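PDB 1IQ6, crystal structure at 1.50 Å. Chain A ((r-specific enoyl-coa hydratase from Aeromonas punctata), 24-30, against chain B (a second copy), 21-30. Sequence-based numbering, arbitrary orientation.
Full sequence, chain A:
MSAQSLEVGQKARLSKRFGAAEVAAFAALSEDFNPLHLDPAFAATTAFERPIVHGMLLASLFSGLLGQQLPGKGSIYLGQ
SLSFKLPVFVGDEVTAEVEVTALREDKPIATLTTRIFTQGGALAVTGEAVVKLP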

# COMPACT_ATOMS: atom_id res chain seq x y z
N ALA A 24 -14.26 4.83 -2.06
CA ALA A 24 -14.39 5.39 -3.40
C ALA A 24 -13.22 6.36 -3.65
O ALA A 24 -12.69 6.42 -4.76
CB ALA A 24 -15.72 6.13 -3.54
N ALA A 25 -12.84 7.10 -2.63
CA ALA A 25 -11.74 8.05 -2.75
C ALA A 25 -10.44 7.30 -3.01
O ALA A 25 -9.62 7.73 -3.82
CB ALA A 25 -11.62 8.88 -1.48
N PHE A 26 -10.26 6.17 -2.33
CA PHE A 26 -9.05 5.37 -2.54
C PHE A 26 -9.06 4.75 -3.93
O PHE A 26 -8.01 4.61 -4.57
CB PHE A 26 -8.94 4.26 -1.49
CG PHE A 26 -7.67 3.47 -1.59
CD1 PHE A 26 -6.46 4.02 -1.18
CD2 PHE A 26 -7.68 2.20 -2.16
CE1 PHE A 26 -5.27 3.31 -1.33
CE2 PHE A 26 -6.49 1.49 -2.32
CZ PHE A 26 -5.28 2.05 -1.90
N ALA A 27 -10.24 4.36 -4.41
CA ALA A 27 -10.34 3.77 -5.74
C ALA A 27 -9.84 4.78 -6.77
O ALA A 27 -9.12 4.42 -7.70
CB ALA A 27 -11.79 3.39 -6.04
N ALA A 28 -10.19 6.05 -6.59
CA ALA A 28 -9.76 7.09 -7.51
C ALA A 28 -8.24 7.29 -7.48
O ALA A 28 -7.61 7.48 -8.51
CB ALA A 28 -10.47 8.40 -7.20
N LEU A 29 -7.66 7.24 -6.28
CA LEU A 29 -6.22 7.41 -6.14
C LEU A 29 -5.42 6.25 -6.73
O LEU A 29 -4.45 6.45 -7.45
CB LEU A 29 -5.85 7.57 -4.67
CG LEU A 29 -6.24 8.88 -3.98
CD1 LEU A 29 -6.02 8.75 -2.47
CD2 LEU A 29 -5.40 10.02 -4.54
N SER A 30 -5.86 5.03 -6.41
CA SER A 30 -5.21 3.79 -6.83
C SER A 30 -5.56 3.31 -8.23
O SER A 30 -4.86 2.47 -8.79
CB SER A 30 -5.57 2.67 -5.85
OG SER A 30 -6.96 2.37 -5.94
N ALA B 21 -3.28 17.75 -4.19
CA ALA B 21 -4.61 17.31 -3.82
C ALA B 21 -4.66 15.81 -3.56
O ALA B 21 -5.29 15.35 -2.60
CB ALA B 21 -5.62 17.68 -4.91
N GLU B 22 -3.99 15.04 -4.41
CA GLU B 22 -3.99 13.59 -4.24
C GLU B 22 -3.21 13.18 -2.99
O GLU B 22 -3.65 12.31 -2.24
CB GLU B 22 -3.39 12.91 -5.48
CG GLU B 22 -4.28 13.02 -6.71
CD GLU B 22 -4.25 14.40 -7.35
OE1 GLU B 22 -5.28 14.81 -7.92
OE2 GLU B 22 -3.19 15.06 -7.29
N VAL B 23 -2.06 13.81 -2.77
CA VAL B 23 -1.26 13.50 -1.60
C VAL B 23 -2.04 13.86 -0.33
O VAL B 23 -1.99 13.13 0.66
CB VAL B 23 0.08 14.25 -1.64
CG1 VAL B 23 0.85 14.03 -0.34
CG2 VAL B 23 0.91 13.76 -2.83
N ALA B 24 -2.77 14.97 -0.37
CA ALA B 24 -3.57 15.38 0.78
C ALA B 24 -4.68 14.36 1.05
O ALA B 24 -4.96 14.02 2.21
CB ALA B 24 -4.17 16.76 0.55
N ALA B 25 -5.32 13.87 -0.01
CA ALA B 25 -6.38 12.89 0.14
C ALA B 25 -5.82 11.59 0.72
O ALA B 25 -6.46 10.94 1.54
CB ALA B 25 -7.04 12.62 -1.21
N PHE B 26 -4.62 11.21 0.29
CA PHE B 26 -4.02 9.98 0.81
C PHE B 26 -3.64 10.16 2.27
O PHE B 26 -3.77 9.23 3.06
CB PHE B 26 -2.78 9.58 0.01
CG PHE B 26 -2.20 8.26 0.45
CD1 PHE B 26 -2.84 7.07 0.10
CD2 PHE B 26 -1.06 8.21 1.25
CE1 PHE B 26 -2.34 5.84 0.55
CE2 PHE B 26 -0.56 6.99 1.70
CZ PHE B 26 -1.20 5.80 1.35
N ALA B 27 -3.16 11.35 2.62
CA ALA B 27 -2.78 11.63 4.00
C ALA B 27 -4.01 11.45 4.89
O ALA B 27 -3.93 10.83 5.95
CB ALA B 27 -2.24 13.05 4.11
N ALA B 28 -5.15 11.98 4.45
CA ALA B 28 -6.39 11.86 5.21
C ALA B 28 -6.86 10.41 5.38
O ALA B 28 -7.32 10.02 6.45
CB ALA B 28 -7.48 12.70 4.55
N LEU B 29 -6.75 9.61 4.32
CA LEU B 29 -7.18 8.22 4.37
C LEU B 29 -6.25 7.35 5.22
O LEU B 29 -6.71 6.51 6.00
CB LEU B 29 -7.24 7.63 2.96
CG LEU B 29 -8.35 8.12 2.02
CD1 LEU B 29 -8.03 7.71 0.60
CD2 LEU B 29 -9.69 7.54 2.47
N SER B 30 -4.95 7.56 5.06
CA SER B 30 -3.93 6.78 5.76
C SER B 30 -3.61 7.28 7.16
O SER B 30 -3.04 6.55 7.97
CB SER B 30 -2.63 6.80 4.95
OG SER B 30 -2.09 8.11 4.92

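The two leucines at position 29 form the apolar centre of the contact, where CD1 of Leu A29 meets CD1 of Leu B29 at 3.8 Å. Both adopt the mt rotamer, and each directs its CA-to-CB bond toward the other helix. Leu A29 acts as a knob, seated among Glu B22, Ala B25, Phe B26 and Leu B29. CD1 of Leu A29 lies 4.2 Å from CB of Ala B25 and 4.0 Å from the backbone N of Phe B26. The reciprocal packing is closely similar: CD1 of Leu B29 approaches CB of Ala A25 at 4.3 Å and N of Phe A26 at 4.0 Å. The CA-to-CB bonds of Ala A25 and Ala B25 also point toward the partner, and the leucine methyls reach the opposing backbone although the helix axes come no nearer than 10.5 Å.

Beside the leucines, the phenylalanines meet edge to edge, CE1 of Phe A26 lying 4.3 Å from CE1 of Phe B26; their CA-to-CB bonds run sideways.

At the polar margin, CD2 of Leu A29 packs 3.6 Å from CB of Glu B22. This contact uses the aliphatic base of the glutamate, whose end leads away from the chain A stretch. No hydrogen bond crosses between the two stretches, so the association here rests on apolar packing.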